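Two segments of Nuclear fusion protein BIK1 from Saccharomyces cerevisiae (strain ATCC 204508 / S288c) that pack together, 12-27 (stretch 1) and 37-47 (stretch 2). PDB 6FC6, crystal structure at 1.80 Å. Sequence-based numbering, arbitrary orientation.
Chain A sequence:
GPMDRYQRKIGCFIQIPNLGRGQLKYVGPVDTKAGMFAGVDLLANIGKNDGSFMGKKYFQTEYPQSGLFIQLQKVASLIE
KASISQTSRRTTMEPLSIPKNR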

# COMPACT_ATOMS: atom_id res chain seq x y z
N CYS A 12 7.78 -3.40 6.14
CA CYS A 12 8.93 -2.95 5.38
C CYS A 12 8.72 -1.67 4.61
O CYS A 12 7.61 -1.25 4.38
N PHE A 13 9.84 -1.10 4.16
CA PHE A 13 9.86 0.09 3.36
C PHE A 13 10.26 -0.19 1.95
O PHE A 13 11.14 -0.98 1.72
N ILE A 14 9.60 0.44 1.00
CA ILE A 14 9.92 0.32 -0.41
C ILE A 14 10.08 1.71 -1.00
O ILE A 14 9.53 2.68 -0.48
N GLN A 15 10.79 1.80 -2.11
CA GLN A 15 11.12 3.09 -2.71
C GLN A 15 10.32 3.11 -3.96
O GLN A 15 10.66 2.48 -4.92
N ILE A 16 9.19 3.78 -3.92
CA ILE A 16 8.26 3.73 -5.01
C ILE A 16 8.69 4.83 -5.99
O ILE A 16 8.76 5.98 -5.61
N PRO A 17 8.98 4.45 -7.25
CA PRO A 17 9.40 5.43 -8.24
C PRO A 17 8.32 6.49 -8.42
O PRO A 17 7.15 6.15 -8.49
N ASN A 18 8.75 7.75 -8.41
CA ASN A 18 7.90 8.94 -8.62
C ASN A 18 7.04 9.29 -7.43
O ASN A 18 6.21 10.18 -7.53
N LEU A 19 7.21 8.59 -6.32
CA LEU A 19 6.44 8.89 -5.13
C LEU A 19 7.33 9.11 -3.96
O LEU A 19 7.27 10.12 -3.34
N GLY A 20 8.19 8.17 -3.67
CA GLY A 20 9.08 8.27 -2.54
C GLY A 20 9.08 6.97 -1.73
O GLY A 20 8.58 5.95 -2.16
N ARG A 21 9.70 7.04 -0.57
CA ARG A 21 9.75 5.94 0.37
C ARG A 21 8.35 5.73 0.98
O ARG A 21 7.71 6.68 1.39
N GLY A 22 7.87 4.49 0.99
CA GLY A 22 6.62 4.17 1.66
C GLY A 22 6.70 2.90 2.49
O GLY A 22 7.42 1.98 2.13
N GLN A 23 5.98 2.87 3.61
CA GLN A 23 5.91 1.67 4.41
C GLN A 23 4.71 0.80 3.94
O GLN A 23 3.58 1.27 3.87
N LEU A 24 4.97 -0.47 3.66
CA LEU A 24 3.92 -1.39 3.25
C LEU A 24 3.05 -1.75 4.48
O LEU A 24 3.54 -2.26 5.48
N LYS A 25 1.77 -1.47 4.39
CA LYS A 25 0.87 -1.74 5.52
C LYS A 25 -0.27 -2.74 5.27
O LYS A 25 -0.94 -3.15 6.22
N TYR A 26 -0.55 -3.04 4.01
CA TYR A 26 -1.68 -3.90 3.67
C TYR A 26 -1.42 -4.50 2.34
O TYR A 26 -0.86 -3.81 1.44
N VAL A 27 -1.80 -5.78 2.17
CA VAL A 27 -1.79 -6.37 0.87
C VAL A 27 -3.09 -7.14 0.68
O VAL A 27 -3.40 -8.01 1.45
N PHE A 37 -4.02 -5.11 -4.19
CA PHE A 37 -3.46 -3.79 -3.92
C PHE A 37 -2.45 -3.85 -2.80
O PHE A 37 -2.55 -4.63 -1.88
N ALA A 38 -1.46 -2.95 -2.87
CA ALA A 38 -0.61 -2.70 -1.73
C ALA A 38 -1.12 -1.42 -1.11
O ALA A 38 -1.28 -0.43 -1.82
N GLY A 39 -1.35 -1.40 0.18
CA GLY A 39 -1.64 -0.20 0.91
C GLY A 39 -0.34 0.23 1.55
O GLY A 39 0.29 -0.54 2.31
N VAL A 40 0.07 1.46 1.25
CA VAL A 40 1.30 2.01 1.78
C VAL A 40 1.08 3.32 2.51
O VAL A 40 0.20 4.07 2.18
N ASP A 41 1.93 3.60 3.47
CA ASP A 41 1.88 4.85 4.14
C ASP A 41 3.13 5.65 3.63
O ASP A 41 4.27 5.24 3.87
N LEU A 42 2.89 6.76 2.96
CA LEU A 42 4.03 7.56 2.40
C LEU A 42 4.64 8.56 3.40
O LEU A 42 5.55 9.27 3.06
N LEU A 43 4.14 8.59 4.63
CA LEU A 43 4.68 9.41 5.72
C LEU A 43 4.77 10.90 5.44
O LEU A 43 5.57 11.61 6.03
N ALA A 44 3.89 11.34 4.55
CA ALA A 44 3.63 12.68 4.18
C ALA A 44 2.31 12.69 3.42
O ALA A 44 1.87 11.65 2.88
N ASN A 45 1.70 13.87 3.32
CA ASN A 45 0.43 13.98 2.65
C ASN A 45 0.47 14.01 1.14
O ASN A 45 -0.16 14.87 0.53
N ILE A 46 1.24 13.09 0.56
CA ILE A 46 1.34 12.92 -0.89
C ILE A 46 0.59 11.68 -1.37
O ILE A 46 0.69 11.29 -2.55
N GLY A 47 -0.17 11.07 -0.47
CA GLY A 47 -1.09 9.99 -0.81
C GLY A 47 -2.48 10.51 -1.03
O GLY A 47 -2.66 11.63 -1.38

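This is an antiparallel strand pairing, held by backbone hydrogen bonds and backed by an apolar cluster on one face of the sheet. Strand 20-27 lies beside strand 37-41, and the contact buries 731 Å² in total. Gln-23 and Asp-41 bond reciprocally, with Gln-23 N to Asp-41 O and Asp-41 N to Gln-23 O both 2.9 Å. A beta bulge follows between Leu-24 and Tyr-26. There Gly-39 O accepts from Lys-25 N at 2.7 Å and, weakly, from Tyr-26 N at 3.1 Å. Gly-39 N returns a bond to Tyr-26 O at 2.8 Å.

Leu-24, Val-27, Ala-38 and Val-40 share the apolar face. Leu-24 (chi1 t, chi2 p) brings CD1 to 3.8 Å from Ala-38 CB and 4.3 Å from Val-40 CG1. Val-40 is m, and its CG2 meets Ile-16 CD1 at 4.1 Å. Ile-16 (chi1 m) also reaches Leu-42, Ile-16 CD1 to Leu-42 CD2, at 3.9 Å. The CA-to-CB bond of Leu-42 points away, but its m, t rotamer brings the end back. Leu-42 CD1 lies 3.9 Å from Leu-19 CG. Gly-22 leaves room here: an ideal CB would sit only 3.2 Å from Leu-42 CD2. Farther out, Ile-46 (p, t) points toward stretch 1 and places CD1 3.5 Å from Leu-19 O.

Gln-23, Tyr-26 and Asp-41 occupy the other face. Gly-39 also matters on this side, because an ideal CB would crowd Tyr-26 CB at 3.1 Å. Lys-25 lays its aliphatic chain against Asp-41, Lys-25 CD to Asp-41 CB, at 3.7 Å. Lys-25 NZ stays 4.6 Å from Asp-41 OD2, beyond a salt bridge. Within stretch 2, Asp-41 OD1 accepts from Leu-43 N at 3.0 Å. Leu-43 (m, t) points toward stretch 1 and sets CD1 against the edge of the Phe-13 ring, 3.9 Å from Phe-13 CE2.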

# COMPACT_ATOMS: atom_id res chain seq x y z
CB CYS A 12 9.43 -4.01 4.39
SG CYS A 12 8.51 -4.08 2.79
CB PHE A 13 10.80 1.13 3.99
CG PHE A 13 10.29 1.65 5.32
CD1 PHE A 13 10.50 0.95 6.47
CD2 PHE A 13 9.54 2.83 5.37
CE1 PHE A 13 10.01 1.43 7.66
CE2 PHE A 13 9.08 3.32 6.56
CZ PHE A 13 9.26 2.59 7.70
CB ILE A 14 8.87 -0.45 -1.21
CG1 ILE A 14 7.45 0.12 -1.04
CG2 ILE A 14 8.89 -1.92 -0.85
CD1 ILE A 14 6.46 -0.53 -1.98
CB GLN A 15 12.63 3.23 -3.00
CG GLN A 15 13.05 4.66 -3.28
CD GLN A 15 13.15 5.49 -2.00
OE1 GLN A 15 13.71 5.03 -0.98
NE2 GLN A 15 12.64 6.71 -2.04
CB ILE A 16 6.84 3.99 -4.56
CG1 ILE A 16 6.44 2.95 -3.51
CG2 ILE A 16 5.88 3.93 -5.73
CD1 ILE A 16 5.45 3.48 -2.51
CB PRO A 17 9.53 4.60 -9.53
CG PRO A 17 8.63 3.43 -9.32
CD PRO A 17 8.74 3.12 -7.85
CB ASN A 18 7.03 8.83 -9.89
CG ASN A 18 7.86 8.65 -11.17
OD1 ASN A 18 8.99 9.17 -11.28
ND2 ASN A 18 7.32 7.89 -12.13
CB LEU A 19 5.43 7.77 -4.85
CG LEU A 19 4.02 8.28 -4.46
CD1 LEU A 19 3.59 9.59 -5.08
CD2 LEU A 19 2.99 7.23 -4.79
CB ARG A 21 10.75 6.26 1.43
CG ARG A 21 11.10 5.15 2.39
CD ARG A 21 12.23 5.66 3.29
NE ARG A 21 12.98 4.60 3.96
CZ ARG A 21 13.06 4.41 5.28
NH1 ARG A 21 12.42 5.20 6.14
NH2 ARG A 21 13.79 3.39 5.74
CB GLN A 23 5.77 2.01 5.88
CG GLN A 23 5.99 0.80 6.77
CD GLN A 23 5.82 1.08 8.24
OE1 GLN A 23 5.14 1.99 8.59
NE2 GLN A 23 6.46 0.29 9.07
CB LEU A 24 4.53 -2.63 2.65
CG LEU A 24 3.48 -3.70 2.22
CD1 LEU A 24 2.70 -3.16 1.04
CD2 LEU A 24 4.16 -5.03 1.85
CB LYS A 25 0.33 -0.42 6.07
CG LYS A 25 1.51 0.47 6.41
CD LYS A 25 1.24 1.48 7.47
CE LYS A 25 1.67 0.95 8.79
NZ LYS A 25 1.18 1.91 9.78
CB TYR A 26 -2.98 -3.08 3.58
CG TYR A 26 -4.15 -3.88 3.09
CD1 TYR A 26 -4.82 -4.82 3.92
CD2 TYR A 26 -4.60 -3.73 1.84
CE1 TYR A 26 -5.87 -5.55 3.43
CE2 TYR A 26 -5.68 -4.47 1.36
CZ TYR A 26 -6.30 -5.37 2.18
OH TYR A 26 -7.40 -6.07 1.64
CB VAL A 27 -0.55 -7.31 0.71
CG1 VAL A 27 -0.66 -8.01 -0.64
CG2 VAL A 27 0.74 -6.51 0.75
CB PHE A 37 -4.53 -2.76 -3.57
CG PHE A 37 -5.40 -2.40 -4.73
CD1 PHE A 37 -6.48 -3.20 -5.05
CD2 PHE A 37 -5.11 -1.33 -5.53
CE1 PHE A 37 -7.25 -2.87 -6.19
CE2 PHE A 37 -5.87 -1.00 -6.63
CZ PHE A 37 -6.92 -1.82 -6.97
CB ALA A 38 0.81 -2.53 -2.19
CB VAL A 40 2.38 2.21 0.69
CG1 VAL A 40 2.61 0.99 -0.15
CG2 VAL A 40 2.03 3.33 -0.24
CB ASP A 41 1.99 4.64 5.62
CG ASP A 41 1.83 5.97 6.42
OD1 ASP A 41 1.93 7.03 5.82
OD2 ASP A 41 1.60 5.93 7.67
CB LEU A 42 3.57 8.29 1.17
CG LEU A 42 3.02 7.39 0.08
CD1 LEU A 42 2.25 8.14 -0.96
CD2 LEU A 42 4.14 6.62 -0.58
CB LEU A 43 6.08 8.89 6.09
CG LEU A 43 6.17 7.37 6.32
CD1 LEU A 43 7.60 6.94 6.60
CD2 LEU A 43 5.28 6.99 7.49
CB ALA A 44 4.76 13.23 3.30
CB ASN A 45 -0.33 15.18 3.18
CG ASN A 45 -0.75 15.01 4.60
OD1 ASN A 45 -1.35 13.97 4.98
ND2 ASN A 45 -0.53 16.02 5.39
CB ILE A 46 2.79 12.88 -1.35
CG1 ILE A 46 3.59 11.83 -0.56
CG2 ILE A 46 3.42 14.28 -1.11
CD1 ILE A 46 4.91 11.48 -1.17